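Local coordinates for benzoylformate Decarboxylase (Polynucleobacter necessarius, PDB 4K9Q), which probably catalyses the thiamine diphosphate- and magnesium-dependent decarboxylation of benzoylformate to benzaldehyde and carbon dioxide, at residues A[399-411]-A[423-436]. Residues are numbered along the deposited sequence; the frame is centred on the assembly and turned at random.
With MG (magnesium ion), chain C; TPP (thiamine diphosphate), chain D.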
ATOM      1  N   GLY A 399     -21.562   0.549  -9.389  1.00 11.85           N
ATOM      2  CA  GLY A 399     -20.716  -0.071 -10.397  1.00 12.37           C
ATOM      3  C   GLY A 399     -21.458  -1.012 -11.334  1.00 11.44           C
ATOM      4  O   GLY A 399     -21.827  -2.127 -10.963  1.00 11.76           O
ATOM      5  N   LEU A 400     -21.679  -0.564 -12.566  1.00 10.71           N
ATOM      6  CA  LEU A 400     -22.400  -1.368 -13.537  1.00 10.15           C
ATOM      7  C   LEU A 400     -21.680  -2.683 -13.824  1.00 11.63           C
ATOM      8  O   LEU A 400     -20.449  -2.763 -13.759  1.00 12.83           O
ATOM      9  CB  LEU A 400     -22.604  -0.576 -14.832  1.00  9.68           C
ATOM     10  CG  LEU A 400     -23.366   0.737 -14.688  1.00 11.16           C
ATOM     11  CD1 LEU A 400     -23.527   1.398 -16.066  1.00 14.03           C
ATOM     12  CD2 LEU A 400     -24.724   0.476 -14.049  1.00 15.00           C
ATOM     13  N   GLY A 401     -22.458  -3.719 -14.125  1.00 11.62           N
ATOM     14  CA  GLY A 401     -21.920  -5.049 -14.357  1.00 12.08           C
ATOM     15  C   GLY A 401     -22.132  -5.978 -13.170  1.00 13.23           C
ATOM     16  O   GLY A 401     -21.742  -7.140 -13.208  1.00 12.69           O
ATOM     17  N   TRP A 402     -22.753  -5.471 -12.110  1.00 10.02           N
ATOM     18  CA  TRP A 402     -22.950  -6.300 -10.926  1.00 11.57           C
ATOM     19  C   TRP A 402     -24.271  -7.065 -10.972  1.00 11.13           C
ATOM     20  O   TRP A 402     -24.318  -8.251 -10.646  1.00 10.58           O
ATOM     21  CB  TRP A 402     -22.882  -5.456  -9.649  1.00 11.00           C
ATOM     22  CG  TRP A 402     -22.976  -6.287  -8.405  1.00  9.02           C
ATOM     23  CD1 TRP A 402     -21.959  -6.973  -7.797  1.00  9.81           C
ATOM     24  CD2 TRP A 402     -24.149  -6.531  -7.624  1.00 11.05           C
ATOM     25  NE1 TRP A 402     -22.431  -7.621  -6.682  1.00 11.00           N
ATOM     26  CE2 TRP A 402     -23.772  -7.367  -6.553  1.00 11.68           C
ATOM     27  CE3 TRP A 402     -25.487  -6.128  -7.729  1.00 10.70           C
ATOM     28  CZ2 TRP A 402     -24.685  -7.812  -5.589  1.00 11.11           C
ATOM     29  CZ3 TRP A 402     -26.394  -6.565  -6.760  1.00 12.37           C
ATOM     30  CH2 TRP A 402     -25.983  -7.398  -5.709  1.00 10.39           C
ATOM     31  N   ASP A 403     -25.340  -6.389 -11.376  1.00 10.02           N
ATOM     32  CA  ASP A 403     -26.687  -6.930 -11.167  1.00 10.56           C
ATOM     33  C   ASP A 403     -27.043  -8.117 -12.051  1.00  9.99           C
ATOM     34  O   ASP A 403     -27.724  -9.048 -11.608  1.00  9.32           O
ATOM     35  CB  ASP A 403     -27.746  -5.828 -11.266  1.00 10.67           C
ATOM     36  CG  ASP A 403     -27.729  -4.908 -10.048  1.00 11.40           C
ATOM     37  OD1 ASP A 403     -28.449  -5.221  -9.077  1.00 14.98           O
ATOM     38  OD2 ASP A 403     -26.978  -3.902 -10.052  1.00 13.85           O
ATOM     39  N   LEU A 404     -26.589  -8.097 -13.300  1.00  9.84           N
ATOM     40  CA  LEU A 404     -26.882  -9.201 -14.197  1.00 11.17           C
ATOM     41  C   LEU A 404     -26.371 -10.538 -13.635  1.00  9.90           C
ATOM     42  O   LEU A 404     -27.152 -11.469 -13.460  1.00 10.72           O
ATOM     43  CB  LEU A 404     -26.371  -8.920 -15.615  1.00  8.75           C
ATOM     44  CG  LEU A 404     -26.774  -9.950 -16.677  1.00  8.01           C
ATOM     45  CD1 LEU A 404     -26.640  -9.334 -18.055  1.00 11.59           C
ATOM     46  CD2 LEU A 404     -25.935 -11.221 -16.561  1.00 10.75           C
ATOM     47  N   PRO A 405     -25.068 -10.630 -13.327  1.00  9.40           N
ATOM     48  CA  PRO A 405     -24.615 -11.863 -12.671  1.00  7.70           C
ATOM     49  C   PRO A 405     -25.138 -12.037 -11.233  1.00  8.84           C
ATOM     50  O   PRO A 405     -25.386 -13.174 -10.810  1.00 10.93           O
ATOM     51  CB  PRO A 405     -23.081 -11.764 -12.727  1.00  8.55           C
ATOM     52  CG  PRO A 405     -22.788 -10.302 -12.954  1.00  9.64           C
ATOM     53  CD  PRO A 405     -23.949  -9.757 -13.736  1.00 10.28           C
ATOM     54  N   ALA A 406     -25.340 -10.955 -10.490  1.00  8.50           N
ATOM     55  CA  ALA A 406     -25.832 -11.126  -9.119  1.00  9.12           C
ATOM     56  C   ALA A 406     -27.209 -11.801  -9.110  1.00  8.45           C
ATOM     57  O   ALA A 406     -27.513 -12.602  -8.211  1.00  9.33           O
ATOM     58  CB  ALA A 406     -25.871  -9.797  -8.364  1.00  8.66           C
ATOM     59  N   ALA A 407     -28.023 -11.494 -10.120  1.00  9.71           N
ATOM     60  CA  ALA A 407     -29.331 -12.122 -10.282  1.00  9.51           C
ATOM     61  C   ALA A 407     -29.208 -13.638 -10.359  1.00 10.71           C
ATOM     62  O   ALA A 407     -30.019 -14.361  -9.776  1.00 11.13           O
ATOM     63  CB  ALA A 407     -30.031 -11.592 -11.526  1.00  8.53           C
ATOM     64  N   VAL A 408     -28.202 -14.112 -11.090  1.00  8.09           N
ATOM     65  CA  VAL A 408     -27.954 -15.549 -11.180  1.00 10.72           C
ATOM     66  C   VAL A 408     -27.624 -16.109  -9.801  1.00 10.73           C
ATOM     67  O   VAL A 408     -28.083 -17.186  -9.436  1.00 11.13           O
ATOM     68  CB  VAL A 408     -26.827 -15.893 -12.187  1.00 10.47           C
ATOM     69  CG1 VAL A 408     -26.473 -17.373 -12.109  1.00  9.78           C
ATOM     70  CG2 VAL A 408     -27.239 -15.512 -13.613  1.00 11.30           C
ATOM     71  N   GLY A 409     -26.821 -15.378  -9.034  1.00  9.57           N
ATOM     72  CA  GLY A 409     -26.469 -15.828  -7.700  1.00 10.83           C
ATOM     73  C   GLY A 409     -27.679 -15.870  -6.776  1.00 10.48           C
ATOM     74  O   GLY A 409     -27.831 -16.800  -5.978  1.00  9.52           O
ATOM     75  N   LEU A 410     -28.539 -14.856  -6.874  1.00  8.91           N
ATOM     76  CA  LEU A 410     -29.770 -14.806  -6.086  1.00  9.98           C
ATOM     77  C   LEU A 410     -30.666 -15.991  -6.457  1.00 11.25           C
ATOM     78  O   LEU A 410     -31.255 -16.632  -5.583  1.00 12.63           O
ATOM     79  CB  LEU A 410     -30.511 -13.469  -6.293  1.00  8.67           C
ATOM     80  CG  LEU A 410     -29.812 -12.265  -5.627  1.00 10.29           C
ATOM     81  CD1 LEU A 410     -30.288 -10.925  -6.198  1.00 11.46           C
ATOM     82  CD2 LEU A 410     -29.984 -12.318  -4.102  1.00 12.57           C
ATOM     83  N   ALA A 411     -30.727 -16.303  -7.744  1.00  8.84           N
ATOM     84  CA  ALA A 411     -31.475 -17.463  -8.225  1.00 10.75           C
ATOM     85  C   ALA A 411     -30.931 -18.788  -7.683  1.00 12.65           C
ATOM     86  O   ALA A 411     -31.706 -19.671  -7.293  1.00 11.81           O
ATOM     87  CB  ALA A 411     -31.519 -17.479  -9.760  1.00 11.41           C
ATOM     88  N   VAL A 423     -36.383 -14.790 -10.363  1.00  9.85           N
ATOM     89  CA  VAL A 423     -35.680 -13.522 -10.185  1.00 12.04           C
ATOM     90  C   VAL A 423     -35.903 -12.655 -11.418  1.00 12.66           C
ATOM     91  O   VAL A 423     -35.390 -12.959 -12.494  1.00 13.15           O
ATOM     92  CB  VAL A 423     -34.172 -13.726  -9.973  1.00 12.32           C
ATOM     93  CG1 VAL A 423     -33.466 -12.373  -9.810  1.00 12.91           C
ATOM     94  CG2 VAL A 423     -33.918 -14.635  -8.764  1.00 12.25           C
ATOM     95  N   VAL A 424     -36.675 -11.585 -11.260  1.00  8.91           N
ATOM     96  CA  VAL A 424     -36.968 -10.691 -12.371  1.00 10.66           C
ATOM     97  C   VAL A 424     -35.982  -9.527 -12.327  1.00 11.34           C
ATOM     98  O   VAL A 424     -35.857  -8.847 -11.308  1.00 12.65           O
ATOM     99  CB  VAL A 424     -38.400 -10.161 -12.270  1.00 11.47           C
ATOM    100  CG1 VAL A 424     -38.695  -9.192 -13.397  1.00 12.88           C
ATOM    101  CG2 VAL A 424     -39.390 -11.330 -12.314  1.00 12.57           C
ATOM    102  N   THR A 425     -35.274  -9.305 -13.426  1.00  9.09           N
ATOM    103  CA  THR A 425     -34.141  -8.369 -13.421  1.00 10.36           C
ATOM    104  C   THR A 425     -34.334  -7.260 -14.464  1.00 11.12           C
ATOM    105  O   THR A 425     -34.369  -7.532 -15.672  1.00 13.37           O
ATOM    106  CB  THR A 425     -32.818  -9.142 -13.654  1.00 11.40           C
ATOM    107  OG1 THR A 425     -32.729 -10.225 -12.713  1.00 11.75           O
ATOM    108  CG2 THR A 425     -31.616  -8.228 -13.469  1.00 13.54           C
ATOM    109  N   LEU A 426     -34.466  -6.017 -13.996  1.00  9.79           N
ATOM    110  CA  LEU A 426     -34.730  -4.866 -14.863  1.00 10.51           C
ATOM    111  C   LEU A 426     -33.397  -4.251 -15.275  1.00 11.42           C
ATOM    112  O   LEU A 426     -32.686  -3.697 -14.434  1.00 12.41           O
ATOM    113  CB  LEU A 426     -35.560  -3.827 -14.110  1.00 11.34           C
ATOM    114  CG  LEU A 426     -36.813  -4.353 -13.392  1.00 11.93           C
ATOM    115  CD1 LEU A 426     -37.472  -3.263 -12.523  1.00 16.19           C
ATOM    116  CD2 LEU A 426     -37.806  -4.962 -14.378  1.00 12.97           C
ATOM    117  N   MET A 427     -33.047  -4.358 -16.556  1.00  9.41           N
ATOM    118  CA  MET A 427     -31.699  -3.998 -17.015  1.00 10.30           C
ATOM    119  C   MET A 427     -31.734  -2.907 -18.070  1.00 12.05           C
ATOM    120  O   MET A 427     -32.538  -2.962 -18.992  1.00 14.02           O
ATOM    121  CB  MET A 427     -31.010  -5.217 -17.646  1.00 12.83           C
ATOM    122  CG  MET A 427     -30.732  -6.373 -16.708  1.00 13.76           C
ATOM    123  SD  MET A 427     -29.568  -5.940 -15.405  1.00 14.29           S
ATOM    124  CE  MET A 427     -28.187  -5.274 -16.345  1.00 11.80           C
ATOM    125  N   GLY A 428     -30.839  -1.933 -17.970  1.00 11.85           N
ATOM    126  CA  GLY A 428     -30.657  -1.017 -19.081  1.00 10.59           C
ATOM    127  C   GLY A 428     -29.858  -1.697 -20.184  1.00 10.42           C
ATOM    128  O   GLY A 428     -29.119  -2.652 -19.919  1.00 10.43           O
ATOM    129  N   ASP A 429     -29.988  -1.217 -21.421  1.00 10.36           N
ATOM    130  CA  ASP A 429     -29.223  -1.804 -22.519  1.00 10.41           C
ATOM    131  C   ASP A 429     -27.700  -1.580 -22.393  1.00 11.17           C
ATOM    132  O   ASP A 429     -26.914  -2.467 -22.732  1.00 11.02           O
ATOM    133  CB  ASP A 429     -29.768  -1.419 -23.912  1.00 12.02           C
ATOM    134  CG  ASP A 429     -29.891   0.083 -24.128  1.00 14.35           C
ATOM    135  OD1 ASP A 429     -29.865   0.846 -23.155  1.00 13.09           O
ATOM    136  OD2 ASP A 429     -30.062   0.503 -25.295  1.00 16.79           O
ATOM    137  N   GLY A 430     -27.294  -0.408 -21.906  1.00 11.25           N
ATOM    138  CA  GLY A 430     -25.889  -0.147 -21.620  1.00  9.97           C
ATOM    139  C   GLY A 430     -25.364  -1.015 -20.484  1.00 12.31           C
ATOM    140  O   GLY A 430     -24.322  -1.668 -20.610  1.00  9.46           O
ATOM    141  N   SER A 431     -26.096  -1.020 -19.371  1.00  9.86           N
ATOM    142  CA  SER A 431     -25.728  -1.809 -18.196  1.00  9.72           C
ATOM    143  C   SER A 431     -25.580  -3.288 -18.529  1.00 10.27           C
ATOM    144  O   SER A 431     -24.675  -3.946 -18.037  1.00  8.73           O
ATOM    145  CB  SER A 431     -26.776  -1.652 -17.088  1.00 12.28           C
ATOM    146  OG  SER A 431     -26.735  -0.354 -16.514  1.00 14.15           O
ATOM    147  N   PHE A 432     -26.485  -3.798 -19.359  1.00 11.25           N
ATOM    148  CA  PHE A 432     -26.514  -5.208 -19.770  1.00 11.05           C
ATOM    149  C   PHE A 432     -25.170  -5.683 -20.330  1.00 10.06           C
ATOM    150  O   PHE A 432     -24.798  -6.843 -20.157  1.00 10.63           O
ATOM    151  CB  PHE A 432     -27.608  -5.378 -20.831  1.00  9.15           C
ATOM    152  CG  PHE A 432     -28.049  -6.805 -21.069  1.00 10.85           C
ATOM    153  CD1 PHE A 432     -28.883  -7.453 -20.165  1.00 12.59           C
ATOM    154  CD2 PHE A 432     -27.688  -7.464 -22.233  1.00 12.42           C
ATOM    155  CE1 PHE A 432     -29.318  -8.750 -20.411  1.00 14.87           C
ATOM    156  CE2 PHE A 432     -28.127  -8.758 -22.487  1.00 12.86           C
ATOM    157  CZ  PHE A 432     -28.935  -9.396 -21.573  1.00 11.82           C
ATOM    158  N   GLN A 433     -24.439  -4.783 -20.991  1.00  9.12           N
ATOM    159  CA  GLN A 433     -23.191  -5.152 -21.672  1.00 10.27           C
ATOM    160  C   GLN A 433     -22.010  -5.462 -20.761  1.00  9.82           C
ATOM    161  O   GLN A 433     -21.133  -6.234 -21.135  1.00 10.98           O
ATOM    162  CB  GLN A 433     -22.755  -4.036 -22.628  1.00  9.80           C
ATOM    163  CG  GLN A 433     -23.850  -3.541 -23.559  1.00 12.49           C
ATOM    164  CD  GLN A 433     -24.430  -4.662 -24.388  1.00 12.60           C
ATOM    165  OE1 GLN A 433     -23.690  -5.485 -24.937  1.00 14.65           O
ATOM    166  NE2 GLN A 433     -25.761  -4.727 -24.458  1.00 14.70           N
ATOM    167  N   TYR A 434     -21.955  -4.850 -19.587  1.00  9.82           N
ATOM    168  CA  TYR A 434     -20.720  -4.935 -18.796  1.00  8.66           C
ATOM    169  C   TYR A 434     -20.356  -6.360 -18.415  1.00 10.20           C
ATOM    170  O   TYR A 434     -19.196  -6.756 -18.518  1.00 10.18           O
ATOM    171  CB  TYR A 434     -20.779  -4.044 -17.543  1.00  8.68           C
ATOM    172  CG  TYR A 434     -20.736  -2.563 -17.881  1.00  8.35           C
ATOM    173  CD1 TYR A 434     -21.887  -1.890 -18.282  1.00  8.82           C
ATOM    174  CD2 TYR A 434     -19.548  -1.842 -17.791  1.00 10.43           C
ATOM    175  CE1 TYR A 434     -21.848  -0.546 -18.594  1.00 10.27           C
ATOM    176  CE2 TYR A 434     -19.503  -0.492 -18.101  1.00 10.07           C
ATOM    177  CZ  TYR A 434     -20.658   0.147 -18.505  1.00 11.43           C
ATOM    178  OH  TYR A 434     -20.656   1.480 -18.825  1.00 10.10           O
ATOM    179  N   SER A 435     -21.358  -7.134 -18.004  1.00  9.60           N
ATOM    180  CA  SER A 435     -21.137  -8.504 -17.563  1.00  8.81           C
ATOM    181  C   SER A 435     -22.102  -9.444 -18.265  1.00 10.57           C
ATOM    182  O   SER A 435     -22.643 -10.363 -17.664  1.00 10.19           O
ATOM    183  CB  SER A 435     -21.302  -8.616 -16.047  1.00 11.38           C
ATOM    184  OG  SER A 435     -20.313  -7.848 -15.384  1.00 13.05           O
ATOM    185  N   VAL A 436     -22.304  -9.188 -19.554  1.00 10.08           N
ATOM    186  CA  VAL A 436     -23.237  -9.947 -20.369  1.00  9.04           C
ATOM    187  C   VAL A 436     -22.968 -11.461 -20.290  1.00 10.64           C
ATOM    188  O   VAL A 436     -23.895 -12.275 -20.388  1.00 11.62           O
ATOM    189  CB  VAL A 436     -23.216  -9.428 -21.838  1.00 11.21           C
ATOM    190  CG1 VAL A 436     -21.898  -9.749 -22.524  1.00 11.94           C
ATOM    191  CG2 VAL A 436     -24.389  -9.962 -22.614  1.00 14.13           C
TER
HETATM  192 MG    MG C 601     -30.019   2.713 -21.972  1.00 10.32          MG
HETATM  193  N1' TPP D 602     -18.800   1.987 -15.854  1.00 11.16           N
HETATM  194  C2' TPP D 602     -19.097   1.285 -14.696  1.00 13.06           C
HETATM  195  CM2 TPP D 602     -18.412  -0.017 -14.401  1.00 13.69           C
HETATM  196  N3' TPP D 602     -20.012   1.777 -13.785  1.00 11.81           N
HETATM  197  C4' TPP D 602     -20.644   2.971 -14.028  1.00 14.76           C
HETATM  198  N4' TPP D 602     -21.514   3.446 -13.139  1.00 14.21           N
HETATM  199  C5' TPP D 602     -20.380   3.667 -15.208  1.00 13.17           C
HETATM  200  C6' TPP D 602     -19.442   3.186 -16.121  1.00 13.00           C
HETATM  201  C7' TPP D 602     -21.072   4.979 -15.475  1.00 13.93           C
HETATM  202  N3  TPP D 602     -22.490   4.922 -15.802  1.00 15.00           N
HETATM  203  C2  TPP D 602     -23.516   5.203 -14.913  1.00 20.14           C
HETATM  204  S1  TPP D 602     -24.990   5.096 -15.553  0.75 14.64           S
HETATM  205  C5  TPP D 602     -24.378   4.697 -16.994  1.00 11.77           C
HETATM  206  C4  TPP D 602     -22.988   4.638 -17.034  1.00 19.58           C
HETATM  207  CM4 TPP D 602     -22.154   4.290 -18.242  1.00 12.14           C
HETATM  208  C6  TPP D 602     -25.370   4.481 -18.103  1.00 17.16           C
HETATM  209  C7  TPP D 602     -26.348   3.338 -17.886  1.00 13.81           C
HETATM  210  O7  TPP D 602     -26.984   3.165 -19.131  1.00 16.37           O
HETATM  211  PA  TPP D 602     -28.172   2.099 -19.330  1.00 14.79           P
HETATM  212  O1A TPP D 602     -27.814   0.833 -18.606  1.00 14.04           O
HETATM  213  O2A TPP D 602     -28.404   1.848 -20.786  1.00 14.48           O
HETATM  214  O3A TPP D 602     -29.408   2.734 -18.522  1.00 13.58           O
HETATM  215  PB  TPP D 602     -30.305   4.012 -18.909  1.00 14.54           P
HETATM  216  O1B TPP D 602     -29.729   5.172 -18.163  1.00 17.35           O
HETATM  217  O2B TPP D 602     -31.703   3.695 -18.428  1.00 18.59           O
HETATM  218  O3B TPP D 602     -30.255   4.283 -20.378  1.00 12.17           O
HETATM  219  O   HOH W   1     -31.742   1.652 -20.779  1.00 13.80           O
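Ser435 OG donates to Gly401 O at 2.7 Å, meeting a lone pair in the carbonyl plane (C=O...donor angle 116°) and pinning the turn before helix 403-411 to the loop after 429-434. Beside this bond, Gly401 CA lies 3.5 Å from Tyr434 CB; a side chain on Gly401 would strike Ser435 OG and its own preceding carbonyl. Leu400 lays CB over one face of the Tyr434 ring, 3.9 Å from the centroid. With CG anti to its carbonyl carbon (chi1 -59°), it sends CD1 to the thiazolium and CG to the pyrimidine, wedged under the bent cofactor as in other thiamine diphosphate enzymes, while CD2 touches Ser431 OG. Leu400 N also bonds TPP N3' at 3.1 Å. Were Tyr434 an alanine, Leu400 and the pyrimidine N1' touched by CE2 would probably both lose the ring beside them, and Asn23 of the second subunit the hydroxyl it bonds. Gly428-Asp429-Gly430 opens the family's diphosphate-binding motif: Ser431 N and OG both grip TPP O1A, Gly430 N holds TPP O2A, and Asp429 OD1 binds the magnesium ion at 2.2 Å, with Asn456 OD1 and the backbone O of Glu458 completing the protein ligands. Farther from the cofactor, Leu404 sets CD1 over a face of the Phe432 ring, 4.0 Å from its centroid, and CB against Met427 CE. Ala407 CB meets Val423 CG1 and lies 3.2 Å from Thr425 OG1, a buried hydroxyl for which no hydrogen-bond partner is found. Helix 403-411 runs antiparallel to strand 423-428 (172°, axes 8.9 Å apart), the return leg of a beta-alpha-beta crossover from strand 392-393 past 368-372; strands 368-372 and 449-455 flank 423-428 in the parallel sheet, and helix 47-61 packs on Trp402 and Pro405.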